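Local structure of aromatic amino acid beta-eliminating lyase/threonine aldolase (Exiguobacterium sibiricum, 3LWS) at residues 54-59 and 246-251; 91-96 and 115-120; 139-144 and 156-161; 259-264 and 333-338; 314-319 and 347-352. The protein belongs to the beta-eliminating lyase family and, like other enzymes of the PLP-dependent aminotransferase clan, carries pyridoxal 5'-phosphate as a covalently attached cofactor. All blocks are in the same frame, centred on the assembly; numbering follows the deposited sequence.

Contact 1: 54-59 and 246-251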
# COMPACT_ATOMS: atom_id res chain seq x y z
N GLN A 54 -0.07 15.42 11.19
CA GLN A 54 -0.33 16.42 12.29
C GLN A 54 -1.76 16.95 12.24
O GLN A 54 -2.45 17.05 13.27
CB GLN A 54 0.65 17.59 12.16
CG GLN A 54 2.12 17.16 12.33
CD GLN A 54 3.12 18.25 11.92
OE1 GLN A 54 2.75 19.30 11.36
NE2 GLN A 54 4.41 18.01 12.22
N LYS A 55 -2.21 17.29 11.03
CA LYS A 55 -3.57 17.72 10.77
C LYS A 55 -4.60 16.79 11.40
O LYS A 55 -5.47 17.23 12.16
CB LYS A 55 -3.81 17.81 9.24
CG LYS A 55 -5.22 18.18 8.85
CD LYS A 55 -5.32 18.48 7.38
CE LYS A 55 -6.72 18.96 7.03
NZ LYS A 55 -6.89 19.33 5.60
N PHE A 56 -4.48 15.50 11.09
CA PHE A 56 -5.40 14.54 11.61
C PHE A 56 -5.08 14.08 13.02
O PHE A 56 -5.99 13.66 13.71
CB PHE A 56 -5.60 13.40 10.61
CG PHE A 56 -6.46 13.82 9.48
CD1 PHE A 56 -7.82 13.81 9.62
CD2 PHE A 56 -5.91 14.38 8.35
CE1 PHE A 56 -8.63 14.27 8.60
CE2 PHE A 56 -6.70 14.85 7.33
CZ PHE A 56 -8.06 14.80 7.46
N ALA A 57 -3.86 14.21 13.52
CA ALA A 57 -3.70 14.10 14.98
C ALA A 57 -4.59 15.17 15.66
O ALA A 57 -5.31 14.89 16.59
CB ALA A 57 -2.27 14.23 15.40
N ASP A 58 -4.58 16.38 15.12
CA ASP A 58 -5.39 17.48 15.64
C ASP A 58 -6.87 17.24 15.50
O ASP A 58 -7.61 17.49 16.43
CB ASP A 58 -5.08 18.79 14.90
CG ASP A 58 -3.77 19.40 15.31
OD1 ASP A 58 -3.15 18.97 16.33
OD2 ASP A 58 -3.36 20.35 14.61
N VAL A 59 -7.30 16.75 14.33
CA VAL A 59 -8.73 16.55 14.09
C VAL A 59 -9.29 15.52 15.05
O VAL A 59 -10.40 15.67 15.54
CB VAL A 59 -9.04 16.08 12.65
CG1 VAL A 59 -10.48 15.60 12.57
CG2 VAL A 59 -8.76 17.20 11.67
N SER A 246 -4.87 12.96 -2.40
CA SER A 246 -6.27 12.67 -2.73
C SER A 246 -7.13 12.59 -1.48
O SER A 246 -8.18 13.23 -1.44
CB SER A 246 -6.41 11.43 -3.61
OG SER A 246 -5.75 10.28 -3.06
N ALA A 247 -6.65 11.89 -0.44
CA ALA A 247 -7.34 11.79 0.86
C ALA A 247 -7.69 13.14 1.45
O ALA A 247 -8.84 13.41 1.82
CB ALA A 247 -6.46 11.00 1.86
N ASP A 248 -6.69 14.02 1.51
CA ASP A 248 -6.89 15.37 2.03
C ASP A 248 -7.86 16.19 1.18
O ASP A 248 -8.70 16.88 1.73
CB ASP A 248 -5.54 16.11 2.10
CG ASP A 248 -5.48 17.11 3.24
OD1 ASP A 248 -6.37 17.12 4.10
OD2 ASP A 248 -4.52 17.86 3.29
N TYR A 249 -7.72 16.11 -0.15
CA TYR A 249 -8.64 16.77 -1.08
C TYR A 249 -10.09 16.36 -0.88
O TYR A 249 -10.97 17.23 -0.88
CB TYR A 249 -8.28 16.50 -2.54
CG TYR A 249 -9.21 17.14 -3.56
CD1 TYR A 249 -8.92 18.38 -4.12
CD2 TYR A 249 -10.37 16.50 -3.98
CE1 TYR A 249 -9.79 18.99 -5.03
CE2 TYR A 249 -11.24 17.12 -4.92
CZ TYR A 249 -10.92 18.35 -5.43
OH TYR A 249 -11.75 18.94 -6.34
N TYR A 250 -10.36 15.05 -0.78
CA TYR A 250 -11.77 14.61 -0.61
C TYR A 250 -12.26 14.90 0.79
O TYR A 250 -13.45 15.15 1.00
CB TYR A 250 -11.99 13.17 -1.09
CG TYR A 250 -11.86 13.14 -2.60
CD1 TYR A 250 -12.83 13.72 -3.41
CD2 TYR A 250 -10.75 12.60 -3.21
CE1 TYR A 250 -12.70 13.75 -4.76
CE2 TYR A 250 -10.61 12.62 -4.58
CZ TYR A 250 -11.57 13.21 -5.34
OH TYR A 250 -11.45 13.21 -6.70
N TYR A 251 -11.34 14.91 1.75
CA TYR A 251 -11.67 15.36 3.09
C TYR A 251 -12.12 16.83 3.05
O TYR A 251 -13.21 17.15 3.52
CB TYR A 251 -10.51 15.17 4.09
CG TYR A 251 -10.81 15.75 5.44
CD1 TYR A 251 -11.59 15.05 6.36
CD2 TYR A 251 -10.38 17.04 5.78
CE1 TYR A 251 -11.90 15.60 7.60
CE2 TYR A 251 -10.70 17.59 7.03
CZ TYR A 251 -11.46 16.87 7.92
OH TYR A 251 -11.77 17.39 9.15

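Contact 2: 91-96 and 115-120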
# COMPACT_ATOMS: atom_id res chain seq x y z
N VAL A 91 -8.17 -10.20 22.36
CA VAL A 91 -8.89 -8.96 22.05
C VAL A 91 -10.38 -9.32 21.89
O VAL A 91 -10.72 -10.47 21.63
CB VAL A 91 -8.32 -8.28 20.79
CG1 VAL A 91 -6.81 -7.98 20.96
CG2 VAL A 91 -8.58 -9.11 19.55
N ALA A 92 -11.25 -8.35 22.10
CA ALA A 92 -12.65 -8.57 21.91
C ALA A 92 -13.30 -7.53 20.98
O ALA A 92 -12.91 -6.33 20.93
CB ALA A 92 -13.37 -8.64 23.27
N TYR A 93 -14.28 -8.00 20.23
CA TYR A 93 -15.04 -7.16 19.32
C TYR A 93 -16.32 -7.87 18.86
O TYR A 93 -16.58 -9.02 19.25
CB TYR A 93 -14.18 -6.71 18.11
CG TYR A 93 -13.38 -7.77 17.37
CD1 TYR A 93 -13.96 -8.93 16.92
CD2 TYR A 93 -12.03 -7.56 17.08
CE1 TYR A 93 -13.23 -9.90 16.22
CE2 TYR A 93 -11.30 -8.52 16.33
CZ TYR A 93 -11.94 -9.69 15.93
OH TYR A 93 -11.28 -10.65 15.22
N HIS A 94 -17.14 -7.16 18.09
CA HIS A 94 -18.38 -7.71 17.49
C HIS A 94 -18.07 -8.93 16.58
O HIS A 94 -17.05 -8.92 15.90
CB HIS A 94 -19.10 -6.59 16.69
CG HIS A 94 -20.50 -6.93 16.28
ND1 HIS A 94 -20.81 -7.60 15.11
CD2 HIS A 94 -21.68 -6.70 16.91
CE1 HIS A 94 -22.12 -7.78 15.05
NE2 HIS A 94 -22.67 -7.23 16.12
N PRO A 95 -18.97 -9.95 16.51
CA PRO A 95 -18.68 -11.12 15.63
C PRO A 95 -18.50 -10.79 14.13
O PRO A 95 -17.84 -11.53 13.41
CB PRO A 95 -19.89 -12.04 15.81
CG PRO A 95 -20.67 -11.52 16.99
CD PRO A 95 -20.18 -10.15 17.34
N LEU A 96 -19.06 -9.69 13.66
CA LEU A 96 -18.90 -9.26 12.27
C LEU A 96 -17.86 -8.15 12.11
O LEU A 96 -17.88 -7.40 11.13
CB LEU A 96 -20.25 -8.83 11.67
CG LEU A 96 -21.37 -9.86 11.78
CD1 LEU A 96 -22.64 -9.46 10.94
CD2 LEU A 96 -20.84 -11.24 11.40
N THR A 115 -9.42 -13.94 19.68
CA THR A 115 -10.51 -12.99 19.70
C THR A 115 -11.74 -13.59 20.40
O THR A 115 -12.08 -14.74 20.17
CB THR A 115 -10.82 -12.50 18.26
OG1 THR A 115 -11.38 -13.56 17.49
CG2 THR A 115 -9.54 -12.07 17.54
N ILE A 116 -12.34 -12.82 21.29
CA ILE A 116 -13.64 -13.15 21.89
C ILE A 116 -14.65 -12.34 21.14
O ILE A 116 -14.50 -11.11 21.06
CB ILE A 116 -13.73 -12.76 23.37
CG1 ILE A 116 -12.76 -13.60 24.22
CG2 ILE A 116 -15.20 -12.86 23.89
CD1 ILE A 116 -12.58 -13.09 25.63
N LEU A 117 -15.67 -13.00 20.58
CA LEU A 117 -16.69 -12.31 19.81
C LEU A 117 -17.80 -11.92 20.78
O LEU A 117 -18.31 -12.76 21.48
CB LEU A 117 -17.18 -13.18 18.65
CG LEU A 117 -16.06 -13.74 17.74
CD1 LEU A 117 -16.65 -14.62 16.56
CD2 LEU A 117 -15.17 -12.65 17.19
N VAL A 118 -18.11 -10.63 20.87
CA VAL A 118 -18.95 -10.13 21.96
C VAL A 118 -20.37 -9.97 21.46
O VAL A 118 -20.60 -9.27 20.49
CB VAL A 118 -18.46 -8.77 22.50
CG1 VAL A 118 -19.07 -8.51 23.86
CG2 VAL A 118 -16.95 -8.71 22.58
N GLY A 119 -21.32 -10.62 22.11
CA GLY A 119 -22.76 -10.39 21.84
C GLY A 119 -23.32 -11.34 20.80
O GLY A 119 -23.04 -12.53 20.86
N ALA A 120 -24.15 -10.83 19.90
CA ALA A 120 -24.72 -11.62 18.79
C ALA A 120 -24.48 -10.95 17.43
O ALA A 120 -24.42 -9.73 17.34
CB ALA A 120 -26.24 -11.86 19.01

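Contact 3: 139-144 and 156-161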
# COMPACT_ATOMS: atom_id res chain seq x y z
N LEU A 139 -10.61 -3.85 23.69
CA LEU A 139 -11.97 -3.90 23.12
C LEU A 139 -11.96 -2.96 21.89
O LEU A 139 -11.50 -1.81 22.00
CB LEU A 139 -13.01 -3.45 24.12
CG LEU A 139 -14.47 -3.26 23.67
CD1 LEU A 139 -15.06 -4.57 23.16
CD2 LEU A 139 -15.28 -2.73 24.81
N LEU A 140 -12.40 -3.46 20.73
CA LEU A 140 -12.58 -2.70 19.50
C LEU A 140 -14.09 -2.45 19.32
O LEU A 140 -14.89 -3.38 19.37
CB LEU A 140 -12.00 -3.47 18.26
CG LEU A 140 -12.18 -2.85 16.85
CD1 LEU A 140 -11.05 -3.22 15.89
CD2 LEU A 140 -13.56 -3.20 16.17
N LEU A 141 -14.46 -1.18 19.18
CA LEU A 141 -15.80 -0.81 18.78
C LEU A 141 -15.72 -0.24 17.37
O LEU A 141 -14.73 0.40 17.03
CB LEU A 141 -16.37 0.25 19.69
CG LEU A 141 -16.58 -0.16 21.14
CD1 LEU A 141 -16.98 1.06 21.96
CD2 LEU A 141 -17.64 -1.27 21.21
N GLU A 142 -16.77 -0.48 16.59
CA GLU A 142 -16.95 0.05 15.23
C GLU A 142 -18.21 0.94 15.18
O GLU A 142 -19.32 0.47 15.41
CB GLU A 142 -17.12 -1.12 14.26
CG GLU A 142 -17.21 -0.79 12.80
CD GLU A 142 -17.73 -1.97 11.95
OE1 GLU A 142 -17.25 -3.12 12.14
OE2 GLU A 142 -18.58 -1.72 11.05
N LEU A 143 -18.03 2.22 14.92
CA LEU A 143 -19.14 3.17 14.93
C LEU A 143 -19.46 3.67 13.51
O LEU A 143 -18.63 4.40 12.91
CB LEU A 143 -18.81 4.35 15.86
CG LEU A 143 -18.52 4.02 17.33
CD1 LEU A 143 -17.95 5.24 18.01
CD2 LEU A 143 -19.78 3.54 18.03
N PRO A 144 -20.64 3.30 12.96
CA PRO A 144 -21.65 2.37 13.48
C PRO A 144 -21.30 0.94 13.07
O PRO A 144 -20.30 0.73 12.35
CB PRO A 144 -22.90 2.80 12.71
CG PRO A 144 -22.37 3.14 11.36
CD PRO A 144 -20.98 3.72 11.58
N SER A 156 -23.78 8.68 25.44
CA SER A 156 -23.59 8.44 26.89
C SER A 156 -23.19 6.99 27.15
O SER A 156 -22.43 6.71 28.07
CB SER A 156 -24.85 8.78 27.68
OG SER A 156 -25.80 7.73 27.62
N GLU A 157 -23.71 6.06 26.33
CA GLU A 157 -23.28 4.66 26.42
C GLU A 157 -21.79 4.54 26.12
O GLU A 157 -21.09 3.85 26.82
CB GLU A 157 -24.06 3.69 25.53
CG GLU A 157 -23.62 2.26 25.88
CD GLU A 157 -24.34 1.19 25.16
OE1 GLU A 157 -25.38 1.47 24.53
OE2 GLU A 157 -23.83 0.05 25.21
N LEU A 158 -21.30 5.25 25.11
CA LEU A 158 -19.88 5.24 24.79
C LEU A 158 -19.07 5.82 25.94
O LEU A 158 -17.99 5.34 26.20
CB LEU A 158 -19.57 5.98 23.51
CG LEU A 158 -20.26 5.51 22.22
CD1 LEU A 158 -19.87 6.45 21.11
CD2 LEU A 158 -19.90 4.10 21.85
N GLU A 159 -19.61 6.82 26.63
CA GLU A 159 -18.90 7.43 27.74
C GLU A 159 -18.71 6.44 28.89
O GLU A 159 -17.64 6.35 29.48
CB GLU A 159 -19.63 8.66 28.26
CG GLU A 159 -19.56 9.86 27.36
CD GLU A 159 -20.25 11.06 28.00
OE1 GLU A 159 -21.46 10.99 28.27
OE2 GLU A 159 -19.58 12.06 28.23
N THR A 160 -19.77 5.68 29.16
CA THR A 160 -19.75 4.65 30.16
C THR A 160 -18.78 3.52 29.84
O THR A 160 -18.08 3.05 30.73
CB THR A 160 -21.18 4.08 30.35
OG1 THR A 160 -22.00 5.11 30.91
CG2 THR A 160 -21.21 2.85 31.25
N ILE A 161 -18.77 3.09 28.58
CA ILE A 161 -17.84 2.04 28.11
C ILE A 161 -16.38 2.51 28.21
O ILE A 161 -15.53 1.74 28.60
CB ILE A 161 -18.13 1.58 26.64
CG1 ILE A 161 -19.46 0.83 26.58
CG2 ILE A 161 -16.99 0.68 26.08
CD1 ILE A 161 -19.90 0.53 25.20

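Contact 4: 259-264 and 333-338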
# COMPACT_ATOMS: atom_id res chain seq x y z
N GLY A 259 -23.92 15.77 7.06
CA GLY A 259 -25.26 16.12 7.55
C GLY A 259 -26.33 15.96 6.51
O GLY A 259 -27.39 15.37 6.76
N GLN A 260 -26.04 16.47 5.31
CA GLN A 260 -27.00 16.36 4.24
C GLN A 260 -27.15 14.89 3.82
O GLN A 260 -28.28 14.45 3.60
CB GLN A 260 -26.67 17.31 3.08
CG GLN A 260 -25.50 16.95 2.19
CD GLN A 260 -24.84 18.19 1.58
OE1 GLN A 260 -24.32 19.05 2.30
NE2 GLN A 260 -24.85 18.27 0.27
N TYR A 261 -26.04 14.14 3.78
CA TYR A 261 -26.08 12.72 3.38
C TYR A 261 -26.97 11.95 4.35
O TYR A 261 -27.77 11.10 3.93
CB TYR A 261 -24.68 12.05 3.36
CG TYR A 261 -23.66 12.58 2.39
CD1 TYR A 261 -24.02 13.26 1.22
CD2 TYR A 261 -22.29 12.39 2.65
CE1 TYR A 261 -23.04 13.74 0.34
CE2 TYR A 261 -21.32 12.85 1.76
CZ TYR A 261 -21.70 13.53 0.62
OH TYR A 261 -20.74 13.98 -0.25
N TYR A 262 -26.87 12.29 5.62
CA TYR A 262 -27.69 11.70 6.68
C TYR A 262 -29.18 12.04 6.55
O TYR A 262 -30.06 11.15 6.70
CB TYR A 262 -27.14 12.14 8.05
CG TYR A 262 -28.05 11.97 9.26
CD1 TYR A 262 -28.63 10.73 9.57
CD2 TYR A 262 -28.24 13.02 10.16
CE1 TYR A 262 -29.44 10.58 10.69
CE2 TYR A 262 -29.04 12.87 11.30
CZ TYR A 262 -29.62 11.65 11.56
OH TYR A 262 -30.40 11.49 12.67
N GLU A 263 -29.49 13.31 6.30
CA GLU A 263 -30.90 13.69 6.15
C GLU A 263 -31.50 13.00 4.94
O GLU A 263 -32.65 12.56 4.98
CB GLU A 263 -31.05 15.20 6.03
CG GLU A 263 -30.90 15.90 7.38
CD GLU A 263 -31.94 15.46 8.42
OE1 GLU A 263 -33.09 15.12 8.03
OE2 GLU A 263 -31.62 15.45 9.63
N GLN A 264 -30.70 12.87 3.89
CA GLN A 264 -31.13 12.30 2.64
C GLN A 264 -31.38 10.79 2.76
O GLN A 264 -32.35 10.26 2.19
CB GLN A 264 -30.08 12.60 1.58
CG GLN A 264 -30.14 14.07 1.06
CD GLN A 264 -28.96 14.46 0.19
OE1 GLN A 264 -28.07 13.66 -0.09
NE2 GLN A 264 -28.96 15.70 -0.25
N VAL A 333 -25.30 6.91 1.42
CA VAL A 333 -25.58 8.14 0.64
C VAL A 333 -24.33 9.05 0.56
O VAL A 333 -23.62 9.30 1.57
CB VAL A 333 -26.84 8.91 1.19
CG1 VAL A 333 -27.04 10.30 0.49
CG2 VAL A 333 -28.11 8.09 1.05
N GLY A 334 -24.11 9.56 -0.66
CA GLY A 334 -23.00 10.45 -0.99
C GLY A 334 -23.43 11.48 -2.03
O GLY A 334 -24.61 11.82 -2.11
N ASP A 335 -22.50 11.91 -2.87
CA ASP A 335 -22.75 13.01 -3.81
C ASP A 335 -23.74 12.63 -4.91
O ASP A 335 -24.42 13.50 -5.43
CB ASP A 335 -21.44 13.51 -4.44
CG ASP A 335 -20.64 14.41 -3.52
OD1 ASP A 335 -21.20 14.93 -2.53
OD2 ASP A 335 -19.45 14.60 -3.78
N ALA A 336 -23.86 11.35 -5.23
CA ALA A 336 -24.72 10.93 -6.32
C ALA A 336 -26.20 11.29 -6.16
O ALA A 336 -26.80 11.82 -7.11
CB ALA A 336 -24.54 9.45 -6.62
N TYR A 337 -26.77 11.03 -4.98
CA TYR A 337 -28.16 11.31 -4.71
C TYR A 337 -28.52 12.77 -4.97
O TYR A 337 -29.53 13.06 -5.58
CB TYR A 337 -28.55 10.99 -3.27
CG TYR A 337 -30.04 11.14 -2.99
CD1 TYR A 337 -30.95 10.27 -3.54
CD2 TYR A 337 -30.51 12.16 -2.17
CE1 TYR A 337 -32.30 10.39 -3.29
CE2 TYR A 337 -31.85 12.28 -1.90
CZ TYR A 337 -32.74 11.39 -2.47
OH TYR A 337 -34.08 11.45 -2.26
N GLY A 338 -27.69 13.68 -4.48
CA GLY A 338 -27.94 15.12 -4.62
C GLY A 338 -27.89 15.64 -6.05
O GLY A 338 -28.25 16.77 -6.31
O HOH W 1 -26.15 13.98 -1.83

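Contact 5: 314-319 and 347-352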
# COMPACT_ATOMS: atom_id res chain seq x y z
N LEU A 314 -32.15 5.27 -13.43
CA LEU A 314 -31.82 5.55 -12.01
C LEU A 314 -31.46 4.27 -11.19
O LEU A 314 -32.30 3.37 -11.04
CB LEU A 314 -33.07 6.18 -11.34
CG LEU A 314 -32.99 6.60 -9.87
CD1 LEU A 314 -31.69 7.30 -9.57
CD2 LEU A 314 -34.22 7.52 -9.48
N GLY A 315 -30.24 4.21 -10.66
CA GLY A 315 -29.75 3.08 -9.83
C GLY A 315 -30.22 3.10 -8.37
O GLY A 315 -29.79 3.96 -7.59
N PHE A 316 -31.12 2.19 -8.02
CA PHE A 316 -31.55 1.99 -6.61
C PHE A 316 -30.69 0.95 -5.89
O PHE A 316 -30.33 1.13 -4.73
CB PHE A 316 -33.01 1.55 -6.50
CG PHE A 316 -34.00 2.56 -7.01
CD1 PHE A 316 -34.30 2.64 -8.37
CD2 PHE A 316 -34.60 3.44 -6.14
CE1 PHE A 316 -35.20 3.57 -8.85
CE2 PHE A 316 -35.50 4.38 -6.60
CZ PHE A 316 -35.80 4.45 -7.96
N VAL A 317 -30.36 -0.13 -6.61
CA VAL A 317 -29.79 -1.36 -6.06
C VAL A 317 -28.80 -1.92 -7.07
O VAL A 317 -29.17 -2.22 -8.20
CB VAL A 317 -30.90 -2.41 -5.82
CG1 VAL A 317 -30.34 -3.79 -5.30
CG2 VAL A 317 -31.93 -1.85 -4.85
N GLY A 318 -27.54 -2.02 -6.67
CA GLY A 318 -26.49 -2.53 -7.55
C GLY A 318 -26.16 -4.01 -7.44
O GLY A 318 -25.52 -4.56 -8.34
N TYR A 319 -26.61 -4.65 -6.37
CA TYR A 319 -26.36 -6.06 -6.13
C TYR A 319 -27.30 -6.49 -5.00
O TYR A 319 -27.67 -5.67 -4.18
CB TYR A 319 -24.90 -6.26 -5.71
CG TYR A 319 -24.66 -5.71 -4.33
CD1 TYR A 319 -24.33 -4.38 -4.13
CD2 TYR A 319 -24.84 -6.53 -3.18
CE1 TYR A 319 -24.13 -3.86 -2.81
CE2 TYR A 319 -24.66 -6.03 -1.89
CZ TYR A 319 -24.31 -4.69 -1.71
OH TYR A 319 -24.15 -4.19 -0.42
N ALA A 347 -40.06 10.32 -10.56
CA ALA A 347 -40.31 9.32 -11.65
C ALA A 347 -39.71 7.90 -11.36
O ALA A 347 -40.34 6.85 -11.62
CB ALA A 347 -39.80 9.87 -13.00
N GLY A 348 -38.50 7.87 -10.81
CA GLY A 348 -37.89 6.59 -10.41
C GLY A 348 -38.74 5.88 -9.38
O GLY A 348 -39.16 4.73 -9.56
N PHE A 349 -39.05 6.61 -8.32
CA PHE A 349 -39.78 6.05 -7.21
C PHE A 349 -41.20 5.63 -7.56
O PHE A 349 -41.71 4.67 -6.98
CB PHE A 349 -39.74 6.99 -5.98
CG PHE A 349 -38.56 6.73 -5.08
CD1 PHE A 349 -38.51 5.58 -4.31
CD2 PHE A 349 -37.48 7.61 -5.02
CE1 PHE A 349 -37.45 5.31 -3.48
CE2 PHE A 349 -36.40 7.33 -4.20
CZ PHE A 349 -36.38 6.19 -3.43
N ALA A 350 -41.85 6.31 -8.50
CA ALA A 350 -43.18 5.84 -8.96
C ALA A 350 -43.03 4.51 -9.71
O ALA A 350 -43.80 3.55 -9.50
CB ALA A 350 -43.87 6.90 -9.84
N ARG A 351 -42.00 4.45 -10.56
CA ARG A 351 -41.72 3.22 -11.29
C ARG A 351 -41.33 2.07 -10.36
O ARG A 351 -41.75 0.92 -10.59
CB ARG A 351 -40.64 3.42 -12.34
CG ARG A 351 -40.46 2.18 -13.25
CD ARG A 351 -41.74 1.78 -14.05
NE ARG A 351 -41.59 0.46 -14.66
CZ ARG A 351 -41.90 -0.71 -14.08
NH1 ARG A 351 -42.42 -0.76 -12.86
NH2 ARG A 351 -41.69 -1.84 -14.75
N LEU A 352 -40.55 2.38 -9.33
CA LEU A 352 -40.21 1.41 -8.31
C LEU A 352 -41.47 1.01 -7.54
O LEU A 352 -41.70 -0.16 -7.29
CB LEU A 352 -39.11 1.95 -7.37
CG LEU A 352 -38.69 1.02 -6.23
CD1 LEU A 352 -38.06 -0.29 -6.77
CD2 LEU A 352 -37.77 1.74 -5.26

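Contact 1: 54-59 and 246-251
Lys55 and Asp248 reach toward each other tip to tip and form a salt bridge between two helices. The lysine NZ lies 2.7 Å from Asp248 OD1. It meets this oxygen on the syn side, 21° out of the carboxylate plane. Lys55 gets there with a fully extended chain, CG anti to the backbone N. Asp248 OD2 is farther from the lysine NZ, at 3.6 Å, so one oxygen carries most of the bridge. The ammonium is also held, at least as strongly, by OE2 of Glu252, one residue beyond 246-251. It is therefore shared between two carboxylates of the same helix. Beside this polar pair, the edge of Phe56 points at the face of Tyr251 in a T-shaped stack. Their centroids are 4.7 Å apart and the planes stand at 79°. Phe56 CZ sits over the centre of the tyrosine ring, 3.5 Å from Tyr251 CG. At the far end of that ring, Tyr251 OH comes within 3.9 Å of Val59 CG2. Two other polar groups of 246-251 are satisfied away from the contact. Tyr250 OH bonds to the carbonyl of Val26, and Ser246 OG to the carbonyls of Pro242 and Tyr243. The short helical segments cross at 42°, with their axes 12.9 Å apart, so side chains do all the bridging. Phe56 also meets Phe52 on its own helix and Phe204, while helix 24-31 packs against Ser246, Tyr249 and Tyr250 on helix 241-254.

Contact 2: 91-96 and 115-120
Val91, Ala92 and Tyr93 run parallel to Thr115, Ile116 and Leu117 as neighbouring strands, tied by three backbone hydrogen bonds. Ile116 N binds Val91 O, Tyr93 N binds Ile116 O, and Val118 N binds Tyr93 O at 2.7 Å. On one face, chi1 of Tyr93 (48°) sets CG between the backbone N and the carbonyl carbon, and the ring meets Leu117 and Thr115 obliquely. Tyr93 CE1 touches Leu117 CD2 at 3.5 Å, and the two side chains lie side by side, pointing the same way. Tyr93 OH comes 3.2 Å from Thr115 CG2. The polar ends of Tyr93 and Thr115 both turn to Glu100, since each hydroxyl bonds to its OE1. Val91 CG2 also meets Thr115 CG2 on this face. On the other face, Ala92 CB packs 3.6 Å from Val118 CG2. Past the strand, the Pro95 ring sets CD 3.3 Å from Val118 O. His94 ND1 accepts a bond from Leu96 N, and its NE2 bonds to the carbonyl of Arg123. Strand 114-117 is one edge strand of this chain's seven-stranded mixed sheet, in the order 1-7-6-5-4-2-3. With strand 90-93 it forms a beta-alpha-beta crossover of the large domain of fold-type I PLP enzymes.

Contact 3: 139-144 and 156-161
Leu139 and Leu141 on the strand converge on one methyl of the helix, Ile161 CG2. Leu139 CD2 reaches it at 4.0 Å and Leu141 CD1 at 4.1 Å. The methyl thus fills the dip between two leucines that stand two residues apart on the strand. Ile161 presents it with CG1 anti to the carbonyl carbon (chi1 -69°) and CG2 anti to the backbone N. Leu139 crosses Ile161 at about a right angle, whereas Leu141 meets it tip to tip. One helical turn earlier, Leu158 faces Leu143 tip to tip, and the methyls pair off. Leu158 CD1 lies 3.8 Å from Leu143 CD1, and Leu158 CD2 lies 3.9 Å from Leu143 CD2. The same Leu158 CD2 also comes 4.2 Å from Leu141 CD1. Leu141 is therefore the middle bump, touched by both helix residues. The contact is wholly apolar and buried. Leu139 and Leu141 of the strand, and Leu143 just past its end, face the helix, while Leu140 and Glu142 point to the other side of the sheet. Leu143 and Leu158 also touch Tyr186 of helix 179-186, and Ile130 of helix 127-131 packs on Leu139 and Ile161. Strand segment and helix segment run nearly antiparallel, at 168°. This is the first half of a beta-alpha-beta unit, in which helix 155-167 lies on the sheet between strands 138-142 and 171-176.

Contact 4: 259-264 and 333-338
Tyr261 OH donates a short hydrogen bond of 2.5 Å to Asp335 OD1. The hydroxyl approaches from above the carboxylate plane, 58° out of it. Asp335 has further partners on both oxygens: OD1 forms a salt bridge to Arg257 NH1 and OD2 one to Arg254 NE. The carboxylate is thus probably well stabilised as an anion. A bridging water carries a second set of polar links. It donates to Gln264 OE1 at 2.6 Å and to Gly334 O at 2.7 Å, and accepts a weak bond from Gly338 N. Both sets join the start of helix 258-273 to the loop that leaves strand 326-332 of the antiparallel sheet. Helix and sheet belong to the smaller C-terminal domain of the aminotransferase-type fold. Among the van der Waals contacts, Gly334 CA makes a CH-pi contact over the centre of the Tyr261 ring, 3.6 Å from the centroid and 14° off the normal. Val333 CG1 packs 4.1 Å from Tyr261 CB and touches Gln264 OE1, whose side chain crosses it at about a right angle. Gln264 OE1 also lies at the edge of the Tyr337 ring, 3.5 Å from CD2; that ring forms a cation-pi pair with Arg345.

Contact 5: 314-319 and 347-352
Phe316 pushes its ring against Gly348, Phe349 and Leu352 on the C-terminal helix 342-355. The contact belongs to the alpha/beta C-terminal domain of the aminotransferase-type fold, where helices pack beside an antiparallel sheet. The CB of Phe316 points toward the helix, and CG stands anti to the carbonyl carbon (chi1 -64°). From there the ring extends to the helix surface. Its CD2 meets Leu352 CD2 at 3.7 Å. This methyl lies over one face of the phenylalanine, 27° off the normal, in a CH-pi contact. Next along the same side, CE2 of Phe316 also touches Leu352 CD2, and it sits over the centre of the Phe349 ring. The two rings form a T-shaped stack, the edge of Phe316 toward the face of Phe349. Their centroids are 5.1 Å apart and their planes 83° apart. At the tip, CZ of Phe316 abuts the helix backbone. It is 3.6 Å from Gly348 C and 3.7 Å from Gly348 O. On the other side, CE1 of Phe316 lies 4.2 Å from the same Gly348 O. The backbone of Phe316 is held as well, since its N and that of Val317 both bond to Gln309 OE1 on helix 298-312. Phe272 of helix 258-273 touches both Phe316 and Leu352. Gly348, with no side chain, lets the helix come close to the short strand 314-315. There Leu314 CD2 rests 3.9 Å from Gly348 CA.

How the contacts relate
From the N terminus, contact 1 opens first at 54-59 and closes only at 246-251, a long loop within the larger domain. Contacts 2 and 3 nest inside it, one after the other. They meet in the central sheet, where strands 90-93 and 138-142 are neighbours and Ala92 O probably accepts a hydrogen bond from Leu140 N. Helix 241-254 of contact 1 is followed directly by helix 258-273, where contact 4 opens. Contacts 4 and 5 cross: 314-319 falls inside the loop of contact 4, and 347-352 follows 333-338. Their centres are about 16 Å apart. Together they tie helices 258-273 and 342-355 into the C-terminal part.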